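Local coordinates for endolysin (Clostridium phage phiCD27, PDB 3QAY), which probably cleaves the amide bond between N-acetylmuramic acid and L-alanine in the cell-wall peptidoglycan of Clostridium difficile, as a zinc-dependent phage amidase, at residues S11-K14 against C18-A21; K32-V37 against G165-I170; R111-L116 against R123-D128; V37-F42 against V49-C54; K57-K62 against K66-P71. All coordinates share one frame; numbering follows the deposited sequence.

Contact 1: S11-K14 against C18-A21; sequences SILK and CTSA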
# COMPACT_ATOMS: atom_id res chain seq x y z
N SER A 11 -9.70 -3.41 -7.46
CA SER A 11 -10.17 -4.76 -7.78
C SER A 11 -10.44 -4.93 -9.27
O SER A 11 -10.45 -3.96 -10.03
CB SER A 11 -11.46 -5.06 -7.01
OG SER A 11 -12.51 -4.20 -7.42
N ILE A 12 -10.68 -6.17 -9.67
CA ILE A 12 -11.17 -6.47 -11.00
C ILE A 12 -12.65 -6.79 -10.88
O ILE A 12 -13.03 -7.79 -10.26
CB ILE A 12 -10.42 -7.65 -11.63
CG1 ILE A 12 -8.97 -7.27 -11.88
CG2 ILE A 12 -11.09 -8.07 -12.94
CD1 ILE A 12 -8.15 -8.36 -12.52
N LEU A 13 -13.49 -5.94 -11.48
CA LEU A 13 -14.94 -6.13 -11.44
C LEU A 13 -15.38 -7.36 -12.23
O LEU A 13 -14.59 -7.99 -12.93
CB LEU A 13 -15.68 -4.88 -11.99
CG LEU A 13 -15.94 -3.64 -11.12
CD1 LEU A 13 -15.47 -3.80 -9.67
CD2 LEU A 13 -15.37 -2.38 -11.75
N LYS A 14 -16.67 -7.69 -12.11
CA LYS A 14 -17.28 -8.80 -12.83
C LYS A 14 -17.22 -8.60 -14.35
O LYS A 14 -17.10 -9.56 -15.10
CB LYS A 14 -18.74 -8.95 -12.39
CG LYS A 14 -19.42 -10.20 -12.92
CD LYS A 14 -20.85 -10.30 -12.44
CE LYS A 14 -21.40 -11.70 -12.65
NZ LYS A 14 -20.60 -12.72 -11.90
N CYS A 18 -10.77 -3.22 -14.48
CA CYS A 18 -9.91 -3.03 -13.31
C CYS A 18 -10.07 -1.60 -12.79
O CYS A 18 -9.97 -0.65 -13.56
CB CYS A 18 -8.46 -3.30 -13.66
SG CYS A 18 -7.39 -3.26 -12.22
N THR A 19 -10.30 -1.46 -11.49
CA THR A 19 -10.65 -0.15 -10.93
C THR A 19 -9.42 0.69 -10.57
O THR A 19 -9.55 1.84 -10.14
CB THR A 19 -11.55 -0.31 -9.70
OG1 THR A 19 -10.85 -1.01 -8.67
CG2 THR A 19 -12.82 -1.08 -10.08
N SER A 20 -8.22 0.13 -10.76
CA SER A 20 -6.98 0.81 -10.40
C SER A 20 -6.50 1.73 -11.52
O SER A 20 -6.99 1.67 -12.65
CB SER A 20 -5.89 -0.21 -10.07
OG SER A 20 -5.29 -0.77 -11.22
N ALA A 21 -5.52 2.58 -11.20
CA ALA A 21 -4.79 3.31 -12.23
C ALA A 21 -4.03 2.31 -13.10
O ALA A 21 -3.70 1.20 -12.66
CB ALA A 21 -3.84 4.32 -11.62
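Ser11 and Thr19 grip each other through two hydrogen bonds. The backbone N of Thr19 gives its hydrogen to Ser11 O over 2.9 Å, and the bond is close to straight, with 165° at the hydrogen. Ser11 N reaches the Thr19 side chain, 2.9 Å from OG1, on a more bent path of 146°. The hydroxyl can receive it because OG1 lies between the backbone N and the carbonyl carbon (chi1 63°), and the same torsion sets the methyl CG2 toward Leu13. There the two side chains run at about a right angle, Leu13 CD2 pressing on Thr19 CG2 at 3.3 Å, tighter than an ordinary methyl contact. Cys18 CA also approaches Ser11 O, at 3.5 Å, as a CA-H...O contact. Ile12 and Cys18 form a single beta bridge, their CA atoms 4.3 Å apart, so the pairing does not extend into a ladder. In the second shell, Glu65 OE2 is hydrogen-bonded to both Ser11 OG and Thr19 OG1, tying the two hydroxyls together. The whole lies in the loop between strand 3-8 and helix 27-44, near the zinc ligands His10 and Glu27, with Ile12 and Cys18 resting on Tyr28 of that helix.

Contact 2: K32-V37 against G165-I170; sequences KSLAPV and GIAKLI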
# COMPACT_ATOMS: atom_id res chain seq x y z
N LYS A 32 -0.86 -6.55 -6.16
CA LYS A 32 -1.18 -7.96 -5.95
C LYS A 32 0.10 -8.80 -5.83
O LYS A 32 0.17 -9.74 -5.03
CB LYS A 32 -2.08 -8.47 -7.09
CG LYS A 32 -2.37 -9.97 -7.07
CD LYS A 32 -3.25 -10.38 -8.24
CE LYS A 32 -3.62 -11.87 -8.16
NZ LYS A 32 -4.51 -12.28 -9.29
N SER A 33 1.12 -8.45 -6.62
CA SER A 33 2.42 -9.11 -6.57
C SER A 33 3.28 -8.68 -5.37
O SER A 33 3.92 -9.51 -4.75
CB SER A 33 3.21 -8.87 -7.86
OG SER A 33 2.64 -9.60 -8.93
N LEU A 34 3.29 -7.39 -5.06
CA LEU A 34 4.06 -6.85 -3.93
C LEU A 34 3.55 -7.33 -2.55
O LEU A 34 4.35 -7.61 -1.66
CB LEU A 34 4.02 -5.32 -3.95
CG LEU A 34 4.76 -4.61 -2.80
CD1 LEU A 34 6.22 -5.00 -2.79
CD2 LEU A 34 4.59 -3.09 -2.93
N ALA A 35 2.24 -7.38 -2.38
CA ALA A 35 1.62 -7.64 -1.07
C ALA A 35 2.21 -8.86 -0.33
O ALA A 35 2.60 -8.73 0.83
CB ALA A 35 0.10 -7.76 -1.20
N PRO A 36 2.27 -10.03 -1.00
CA PRO A 36 2.84 -11.23 -0.37
C PRO A 36 4.34 -11.14 -0.07
O PRO A 36 4.81 -11.71 0.90
CB PRO A 36 2.56 -12.34 -1.38
CG PRO A 36 2.29 -11.65 -2.65
CD PRO A 36 1.69 -10.34 -2.31
N VAL A 37 5.08 -10.41 -0.90
CA VAL A 37 6.50 -10.16 -0.64
C VAL A 37 6.66 -9.25 0.59
O VAL A 37 7.53 -9.49 1.45
CB VAL A 37 7.19 -9.53 -1.86
CG1 VAL A 37 8.65 -9.18 -1.55
CG2 VAL A 37 7.11 -10.48 -3.06
N GLY A 165 13.11 -5.28 -2.64
CA GLY A 165 13.71 -3.96 -2.42
C GLY A 165 12.71 -2.92 -1.96
O GLY A 165 13.01 -2.13 -1.07
N ILE A 166 11.54 -2.90 -2.58
CA ILE A 166 10.45 -2.01 -2.16
C ILE A 166 9.94 -2.41 -0.78
O ILE A 166 9.76 -1.56 0.09
CB ILE A 166 9.26 -2.05 -3.16
CG1 ILE A 166 9.65 -1.37 -4.47
CG2 ILE A 166 8.01 -1.38 -2.55
CD1 ILE A 166 9.42 0.13 -4.48
N ALA A 167 9.71 -3.71 -0.60
CA ALA A 167 9.24 -4.25 0.68
C ALA A 167 10.17 -3.88 1.83
O ALA A 167 9.72 -3.41 2.87
CB ALA A 167 9.09 -5.77 0.58
N LYS A 168 11.47 -4.09 1.63
CA LYS A 168 12.45 -3.82 2.68
C LYS A 168 12.38 -2.37 3.16
O LYS A 168 12.48 -2.11 4.35
CB LYS A 168 13.86 -4.16 2.21
CG LYS A 168 14.94 -4.09 3.30
CD LYS A 168 16.31 -4.54 2.76
CE LYS A 168 17.41 -4.42 3.83
NZ LYS A 168 18.72 -3.98 3.24
N LEU A 169 12.20 -1.44 2.22
CA LEU A 169 12.15 -0.01 2.57
C LEU A 169 10.89 0.32 3.39
O LEU A 169 10.96 1.06 4.37
CB LEU A 169 12.21 0.86 1.31
CG LEU A 169 13.55 0.88 0.56
CD1 LEU A 169 13.45 1.71 -0.72
CD2 LEU A 169 14.65 1.43 1.47
N ILE A 170 9.77 -0.26 2.99
CA ILE A 170 8.51 -0.09 3.71
C ILE A 170 8.59 -0.69 5.11
O ILE A 170 8.14 -0.07 6.07
CB ILE A 170 7.34 -0.75 2.98
CG1 ILE A 170 7.05 -0.03 1.66
CG2 ILE A 170 6.10 -0.78 3.88
CD1 ILE A 170 5.98 -0.68 0.79
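Leu34 and Ala167 lose more surface to this contact than any other residues of the two helix segments, with Ile166 next. Leu34 sets CG anti to its own N (chi1 179°), which carries the forked end of the side chain across to the other helix. Both prongs meet the same methyl: CD2 lies 3.8 Å from Ile166 CG2, and CD1 lies 4.0 Å from that carbon. The two side chains cross at about a right angle, and Ile166 offers its short branch while CG1 and CD1 lead away from the partner. Leu34 CD1 also looks onto the backbone of the next residue, 4.3 Å from Ala167 N.

The segment axes approach to 9.6 Å and cross at -56°. Helices 27-44 and 152-175 meet here in the amidase alpha/beta fold; helix 27-44 also meets strand 3-8 through Ala35, which touches Ile6 and Val8.

Ala167 presents a single methyl, CB, to the partner. One turn on from Leu34, Val37 CG1 comes to 4.0 Å from Ala167 CB. The two CA atoms of that pair, Val37 CA and Ala167 CA, are 6.6 Å apart, the nearest in the contact. No hydrogen bond crosses between the segments; His163, one turn earlier on helix 152-175, touches Leu34 and Val37 as well.

Contact 3: R111-L116 against R123-D128; sequences RICDKL and RGAKLD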
# COMPACT_ATOMS: atom_id res chain seq x y z
N ARG A 111 8.38 7.84 8.28
CA ARG A 111 9.49 6.91 8.18
C ARG A 111 9.44 6.11 6.87
O ARG A 111 10.47 5.94 6.22
CB ARG A 111 9.52 5.98 9.39
CG ARG A 111 9.84 6.69 10.71
CD ARG A 111 10.20 5.69 11.81
NE ARG A 111 9.18 4.65 11.97
CZ ARG A 111 8.21 4.64 12.89
NH1 ARG A 111 8.11 5.61 13.79
NH2 ARG A 111 7.35 3.63 12.92
N ILE A 112 8.26 5.65 6.48
CA ILE A 112 8.09 4.97 5.18
C ILE A 112 8.53 5.90 4.05
O ILE A 112 9.30 5.50 3.17
CB ILE A 112 6.64 4.55 4.94
CG1 ILE A 112 6.22 3.44 5.90
CG2 ILE A 112 6.46 4.08 3.50
CD1 ILE A 112 4.74 3.23 5.98
N CYS A 113 8.05 7.14 4.09
CA CYS A 113 8.41 8.14 3.09
C CYS A 113 9.91 8.39 3.01
O CYS A 113 10.46 8.47 1.91
CB CYS A 113 7.67 9.45 3.38
SG CYS A 113 6.00 9.43 2.75
N ASP A 114 10.56 8.51 4.16
CA ASP A 114 12.01 8.72 4.18
C ASP A 114 12.75 7.54 3.57
O ASP A 114 13.72 7.74 2.83
CB ASP A 114 12.51 8.98 5.61
CG ASP A 114 12.26 10.40 6.06
OD1 ASP A 114 12.08 11.29 5.21
OD2 ASP A 114 12.27 10.63 7.29
N LYS A 115 12.30 6.32 3.88
CA LYS A 115 12.94 5.12 3.34
C LYS A 115 12.75 5.00 1.83
O LYS A 115 13.72 4.86 1.09
CB LYS A 115 12.43 3.86 4.06
CG LYS A 115 13.11 3.64 5.41
CD LYS A 115 14.58 3.30 5.24
CE LYS A 115 15.30 3.19 6.56
NZ LYS A 115 16.68 2.67 6.38
N LEU A 116 11.51 5.09 1.36
CA LEU A 116 11.26 5.14 -0.07
C LEU A 116 12.01 6.31 -0.71
O LEU A 116 12.48 6.19 -1.84
CB LEU A 116 9.75 5.23 -0.36
CG LEU A 116 8.97 3.94 -0.07
CD1 LEU A 116 7.46 4.19 -0.08
CD2 LEU A 116 9.31 2.85 -1.07
N ARG A 123 7.71 12.68 -1.69
CA ARG A 123 6.62 13.65 -1.79
C ARG A 123 6.05 14.04 -0.42
O ARG A 123 5.34 15.03 -0.32
CB ARG A 123 5.49 13.11 -2.68
CG ARG A 123 5.92 12.81 -4.12
CD ARG A 123 4.88 11.97 -4.87
NE ARG A 123 3.63 12.69 -5.08
CZ ARG A 123 3.41 13.59 -6.04
NH1 ARG A 123 4.36 13.92 -6.91
NH2 ARG A 123 2.21 14.17 -6.12
N GLY A 124 6.37 13.25 0.60
CA GLY A 124 5.97 13.55 1.99
C GLY A 124 4.72 12.81 2.45
O GLY A 124 3.90 12.38 1.64
N ALA A 125 4.59 12.66 3.77
CA ALA A 125 3.39 12.09 4.38
C ALA A 125 2.27 13.13 4.33
O ALA A 125 2.50 14.31 4.55
CB ALA A 125 3.66 11.71 5.82
N LYS A 126 1.05 12.68 4.04
CA LYS A 126 -0.07 13.60 3.84
C LYS A 126 -1.31 13.12 4.60
O LYS A 126 -1.68 11.96 4.50
CB LYS A 126 -0.40 13.74 2.35
CG LYS A 126 0.78 14.22 1.52
CD LYS A 126 0.43 14.32 0.05
CE LYS A 126 1.65 14.74 -0.76
NZ LYS A 126 1.26 15.08 -2.16
N LEU A 127 -1.92 14.03 5.35
CA LEU A 127 -3.14 13.75 6.08
C LEU A 127 -4.32 13.74 5.11
O LEU A 127 -4.47 14.67 4.32
CB LEU A 127 -3.36 14.80 7.17
CG LEU A 127 -4.63 14.69 8.02
CD1 LEU A 127 -4.59 13.45 8.90
CD2 LEU A 127 -4.82 15.95 8.86
N ASP A 128 -5.12 12.67 5.15
CA ASP A 128 -6.37 12.62 4.41
C ASP A 128 -7.42 11.85 5.21
O ASP A 128 -7.36 10.63 5.31
CB ASP A 128 -6.18 11.99 3.03
CG ASP A 128 -7.41 12.16 2.13
OD1 ASP A 128 -8.45 12.65 2.61
OD2 ASP A 128 -7.33 11.81 0.93
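Segments 111-116 and 123-128 come nearest at Cys113 and Gly124, whose CA atoms are 6.0 Å apart, and no hydrogen bond joins the two. Helix 103-116 and strand 122-127, to which they belong, make with strand 96-100 a beta-alpha-beta unit at one end of the mixed sheet, where 122-127 is the outermost strand of the chain and runs parallel to 96-100. A single side chain carries the contact. Cys113 points its CA-CB bond at the strand, and SG sits anti to the carbonyl carbon (chi1 -81°), which lays the sulfur against the peptide linking Gly124 and Ala125. The one apolar side chain it meets across the contact is the methyl of Ala125, with SG and CB 4.5 Å apart.

Gly124 adopts phi 98° and psi 157°, a conformation that calls for glycine, since the space at CA is taken by the carbonyl O of Arg123; the sulfur meets main chain at this point. The Ala125 methyl in turn touches Leu106, Ala109 and Thr110 on earlier turns of the helix, while Cys113 also touches Val98 of the neighbouring strand, so helix and both strands share this packing. At the peptide itself, Cys113 SG is 3.6 Å from Gly124 C and 3.7 Å from Ala125 N.

Contact 4: V37-F42 against V49-C54; sequences VLADTF and VDVIIC. With PO4 (phosphate ion), chain G.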
# COMPACT_ATOMS: atom_id res chain seq x y z
N VAL A 37 5.08 -10.41 -0.90
CA VAL A 37 6.50 -10.16 -0.64
C VAL A 37 6.66 -9.25 0.59
O VAL A 37 7.53 -9.49 1.45
CB VAL A 37 7.19 -9.53 -1.86
CG1 VAL A 37 8.65 -9.18 -1.55
CG2 VAL A 37 7.11 -10.48 -3.06
N LEU A 38 5.83 -8.22 0.67
CA LEU A 38 5.82 -7.30 1.83
C LEU A 38 5.49 -8.05 3.12
O LEU A 38 6.14 -7.84 4.14
CB LEU A 38 4.82 -6.16 1.62
CG LEU A 38 4.71 -5.08 2.70
CD1 LEU A 38 6.08 -4.45 2.99
CD2 LEU A 38 3.69 -4.01 2.33
N ALA A 39 4.46 -8.90 3.07
CA ALA A 39 4.08 -9.74 4.22
C ALA A 39 5.24 -10.59 4.71
O ALA A 39 5.54 -10.62 5.91
CB ALA A 39 2.88 -10.62 3.86
N ASP A 40 5.91 -11.28 3.79
CA ASP A 40 7.03 -12.15 4.12
C ASP A 40 8.20 -11.38 4.73
O ASP A 40 8.91 -11.89 5.61
CB ASP A 40 7.51 -12.91 2.88
CG ASP A 40 6.62 -14.08 2.52
OD1 ASP A 40 5.77 -14.48 3.34
OD2 ASP A 40 6.79 -14.61 1.40
N THR A 41 8.41 -10.15 4.27
CA THR A 41 9.47 -9.31 4.82
C THR A 41 9.16 -8.95 6.28
O THR A 41 10.05 -9.01 7.14
CB THR A 41 9.69 -8.05 3.96
OG1 THR A 41 9.88 -8.44 2.59
CG2 THR A 41 10.91 -7.28 4.42
N PHE A 42 7.90 -8.61 6.56
CA PHE A 42 7.46 -8.41 7.95
C PHE A 42 7.60 -9.69 8.77
O PHE A 42 8.04 -9.65 9.91
CB PHE A 42 6.01 -7.94 8.02
CG PHE A 42 5.83 -6.46 7.85
CD1 PHE A 42 6.29 -5.58 8.81
CD2 PHE A 42 5.16 -5.96 6.74
CE1 PHE A 42 6.12 -4.22 8.67
CE2 PHE A 42 4.98 -4.59 6.58
CZ PHE A 42 5.46 -3.72 7.55
N VAL A 49 1.12 -11.37 9.69
CA VAL A 49 0.53 -10.60 8.61
C VAL A 49 -0.59 -11.37 7.91
O VAL A 49 -0.45 -12.58 7.65
CB VAL A 49 1.58 -10.24 7.54
CG1 VAL A 49 0.96 -9.32 6.48
CG2 VAL A 49 2.78 -9.57 8.17
N ASP A 50 -1.68 -10.67 7.65
CA ASP A 50 -2.75 -11.14 6.79
C ASP A 50 -2.83 -10.22 5.59
O ASP A 50 -2.85 -8.99 5.73
CB ASP A 50 -4.11 -11.08 7.50
CG ASP A 50 -4.22 -12.09 8.61
OD1 ASP A 50 -3.54 -13.13 8.55
OD2 ASP A 50 -5.01 -11.83 9.55
N VAL A 51 -2.88 -10.81 4.40
CA VAL A 51 -3.03 -10.06 3.17
C VAL A 51 -4.47 -10.16 2.72
O VAL A 51 -5.01 -11.27 2.61
CB VAL A 51 -2.10 -10.60 2.06
CG1 VAL A 51 -2.39 -9.90 0.74
CG2 VAL A 51 -0.64 -10.43 2.46
N ILE A 52 -5.10 -9.02 2.47
CA ILE A 52 -6.49 -8.97 2.01
C ILE A 52 -6.54 -8.42 0.60
O ILE A 52 -6.20 -7.27 0.36
CB ILE A 52 -7.37 -8.06 2.91
CG1 ILE A 52 -7.32 -8.50 4.37
CG2 ILE A 52 -8.82 -8.05 2.41
CD1 ILE A 52 -7.78 -9.90 4.61
N ILE A 53 -6.97 -9.26 -0.34
CA ILE A 53 -7.13 -8.85 -1.73
C ILE A 53 -8.56 -9.16 -2.13
O ILE A 53 -9.08 -10.24 -1.82
CB ILE A 53 -6.15 -9.59 -2.66
CG1 ILE A 53 -4.73 -9.52 -2.10
CG2 ILE A 53 -6.20 -8.99 -4.07
CD1 ILE A 53 -3.64 -10.12 -3.00
N CYS A 54 -9.21 -8.21 -2.79
CA CYS A 54 -10.59 -8.41 -3.23
C CYS A 54 -10.70 -9.58 -4.20
O CYS A 54 -9.81 -9.78 -5.03
CB CYS A 54 -11.13 -7.15 -3.89
SG CYS A 54 -11.46 -5.83 -2.73
P PO4 G . -1.85 -14.39 3.86
O1 PO4 G . -2.54 -14.89 2.62
O2 PO4 G . -0.65 -13.58 3.44
O3 PO4 G . -2.82 -13.57 4.68
O4 PO4 G . -1.41 -15.55 4.71
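In the beta-alpha-beta unit formed by strand 3-8, helix 27-44 and strand 48-52, this contact packs the helix on the strand that follows it. The short segments 37-42 and 49-52 have axes 8.6 Å apart at closest approach and run nearly antiparallel, at 172°.

Ala39 is at the middle of the interface. Its methyl faces the strand and takes a branch from each of two valines: Val49 CG1 is 3.5 Å from Ala39 CB, closer than usual for two carbons, and Val51 CG2 is 3.8 Å from that same CB. Val49 and Val51 both direct their CA-CB bonds to the helix, whereas Asp50 between them points away. Val49 has its branches divided between two turns: CG1 is anti to the backbone N (chi1 -175°) and lies on Ala39, while CG2 meets Phe42, 3.6 Å from CB. The Phe42 ring leads away from this strand and touches Ile4 of strand 3-8.

At the strand's edge, beside Val51, a phosphate ion, probably from the crystallisation liquor, accepts a hydrogen bond from Val51 N to O3 (2.8 Å, 166° at the hydrogen). Arg43 binds the phosphate too, and it is also hydrogen-bonded to Val49 O. Strand 48-52 is an outermost strand, pairing through Asp50 and Ile52 with strand 3-8, so Val51 N lies on the edge away from that partner. The two strands run parallel, and the helix segment that comes between them in the chain runs against segment 49-52, the arrangement of a beta-alpha-beta crossover in alpha/beta folds.

Contact 5: K57-K62 against K66-P71; sequences KQFKTK and KSYKIP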
# COMPACT_ATOMS: atom_id res chain seq x y z
N LYS A 57 -13.49 -10.53 -10.45
CA LYS A 57 -14.66 -10.83 -11.27
C LYS A 57 -15.91 -11.22 -10.46
O LYS A 57 -16.76 -11.99 -10.93
CB LYS A 57 -14.31 -11.85 -12.35
CG LYS A 57 -13.12 -11.40 -13.20
CD LYS A 57 -13.04 -12.09 -14.56
CE LYS A 57 -11.91 -11.48 -15.41
NZ LYS A 57 -11.64 -12.25 -16.65
N GLN A 58 -16.02 -10.66 -9.26
CA GLN A 58 -17.16 -10.89 -8.37
C GLN A 58 -18.02 -9.63 -8.28
O GLN A 58 -19.24 -9.70 -8.41
CB GLN A 58 -16.67 -11.30 -6.98
CG GLN A 58 -17.77 -11.74 -6.02
CD GLN A 58 -17.25 -12.08 -4.63
OE1 GLN A 58 -16.44 -12.99 -4.46
NE2 GLN A 58 -17.72 -11.35 -3.62
N PHE A 59 -17.38 -8.48 -8.07
CA PHE A 59 -18.07 -7.22 -7.81
C PHE A 59 -18.76 -6.62 -9.04
O PHE A 59 -18.21 -6.61 -10.13
CB PHE A 59 -17.11 -6.15 -7.28
CG PHE A 59 -16.41 -6.52 -6.00
CD1 PHE A 59 -16.92 -7.49 -5.14
CD2 PHE A 59 -15.23 -5.87 -5.64
CE1 PHE A 59 -16.26 -7.81 -3.96
CE2 PHE A 59 -14.57 -6.18 -4.46
CZ PHE A 59 -15.09 -7.15 -3.62
N LYS A 60 -19.97 -6.11 -8.81
CA LYS A 60 -20.71 -5.36 -9.82
C LYS A 60 -20.16 -3.94 -9.96
O LYS A 60 -20.00 -3.44 -11.07
CB LYS A 60 -22.21 -5.30 -9.46
CG LYS A 60 -22.89 -6.67 -9.37
CD LYS A 60 -24.41 -6.54 -9.22
CE LYS A 60 -25.13 -7.87 -9.46
NZ LYS A 60 -26.61 -7.70 -9.54
N THR A 61 -19.86 -3.30 -8.82
CA THR A 61 -19.27 -1.96 -8.82
C THR A 61 -18.09 -1.87 -7.86
O THR A 61 -17.91 -2.75 -7.01
CB THR A 61 -20.29 -0.87 -8.42
OG1 THR A 61 -20.59 -0.96 -7.02
CG2 THR A 61 -21.58 -1.01 -9.22
N LYS A 62 -17.31 -0.80 -8.00
CA LYS A 62 -16.20 -0.52 -7.08
C LYS A 62 -16.68 -0.29 -5.64
O LYS A 62 -15.89 -0.38 -4.70
CB LYS A 62 -15.38 0.68 -7.56
CG LYS A 62 -16.11 2.02 -7.48
CD LYS A 62 -15.14 3.20 -7.61
CE LYS A 62 -15.80 4.51 -7.20
NZ LYS A 62 -15.05 5.71 -7.69
N LYS A 66 -15.09 -1.43 -0.45
CA LYS A 66 -15.27 -1.01 0.94
C LYS A 66 -15.99 -2.08 1.76
O LYS A 66 -15.50 -2.49 2.81
CB LYS A 66 -16.06 0.31 0.98
CG LYS A 66 -16.33 0.85 2.39
CD LYS A 66 -16.98 2.22 2.35
CE LYS A 66 -17.19 2.77 3.75
NZ LYS A 66 -17.73 4.15 3.74
N SER A 67 -17.14 -2.53 1.26
CA SER A 67 -17.96 -3.54 1.94
C SER A 67 -17.21 -4.84 2.19
O SER A 67 -17.47 -5.52 3.17
CB SER A 67 -19.22 -3.84 1.13
OG SER A 67 -19.81 -2.65 0.63
N TYR A 68 -16.30 -5.19 1.28
CA TYR A 68 -15.48 -6.38 1.44
C TYR A 68 -14.36 -6.16 2.46
O TYR A 68 -14.17 -6.97 3.36
CB TYR A 68 -14.89 -6.82 0.10
CG TYR A 68 -14.04 -8.07 0.19
CD1 TYR A 68 -14.62 -9.33 0.26
CD2 TYR A 68 -12.65 -7.99 0.21
CE1 TYR A 68 -13.85 -10.48 0.34
CE2 TYR A 68 -11.87 -9.13 0.30
CZ TYR A 68 -12.47 -10.36 0.37
OH TYR A 68 -11.69 -11.49 0.45
N LYS A 69 -13.61 -5.08 2.30
CA LYS A 69 -12.40 -4.85 3.10
C LYS A 69 -12.67 -4.51 4.56
O LYS A 69 -12.11 -5.13 5.46
CB LYS A 69 -11.51 -3.78 2.45
CG LYS A 69 -10.79 -4.26 1.19
CD LYS A 69 -9.86 -3.21 0.61
CE LYS A 69 -10.63 -1.97 0.15
NZ LYS A 69 -9.78 -1.02 -0.59
N ILE A 70 -13.55 -3.54 4.80
CA ILE A 70 -13.76 -2.97 6.15
C ILE A 70 -14.12 -3.98 7.27
O ILE A 70 -13.52 -3.93 8.35
CB ILE A 70 -14.77 -1.80 6.11
CG1 ILE A 70 -14.14 -0.57 5.45
CG2 ILE A 70 -15.27 -1.43 7.52
CD1 ILE A 70 -12.85 -0.09 6.12
N PRO A 71 -15.09 -4.88 7.04
CA PRO A 71 -15.40 -5.88 8.06
C PRO A 71 -14.22 -6.82 8.38
O PRO A 71 -14.01 -7.20 9.54
CB PRO A 71 -16.57 -6.68 7.45
CG PRO A 71 -17.16 -5.76 6.41
CD PRO A 71 -16.00 -4.97 5.88
O HOH W 1 -15.42 0.78 -2.33
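Apolar contact between the segments rests on Phe59 and Tyr68, which cross at about a right angle. The touching atom of Phe59 is CZ, the far end of its ring, and it meets the start of the tyrosine side chain: CZ is 3.7 Å from Tyr68 CB and 4.1 Å from Tyr68 CG. No ring stack is formed. Phe59 holds CG anti to the carbonyl carbon (chi1 -59°) and extends its ring from the loop to the helix, bridging backbones whose CA atoms, Phe59 CA and Tyr68 CA, are 9.6 Å apart. Around the pair, Phe59 also touches Ser11, Leu13 and Cys54, and Tyr68 touches Pro55.

Segment 57-62 is part of the loop that, in the amidase alpha/beta fold, leads from the outermost strand 48-52 into helix 64-75. Thr61 precedes the turn that leads into the helix, and its OG1 caps Asn63 N, while Glu64 turns back to hydrogen-bond the backbone N atoms of Lys60 and Thr61.

Polar contact across the segments goes through a water. It donates to Lys62 O at 2.7 Å and accepts from Lys66 N at 2.9 Å, spanning a gap of 4.5 Å between Lys62 O and Lys66 N. Further along the helix, Lys69 NZ makes a salt bridge with Glu83 and a hydrogen bond with Tyr132.

In the fold
Contacts 1 and 5 are neighbours, centres about 10 Å apart; two probable backbone hydrogen bonds, Lys14 N to Phe59 O and Lys57 N to Ile12 O, join their loops. Contact 1 lies near the zinc ligands His10 and Glu27, with contact 5 beside it, whereas contacts 2, 3 and 4 pack helices onto each other and onto the sheet. Contacts 2 and 4 share Val37 on helix 27-44, centres about 8 Å apart. Contact 4 meets contact 5 where Cys54 packs on Phe59. Contact 3, about 26 Å from contact 1 between centres, touches contact 2 through helix 152-175. Along the chain contacts 4, 5 and 3, in that order, fall within the span of contact 2.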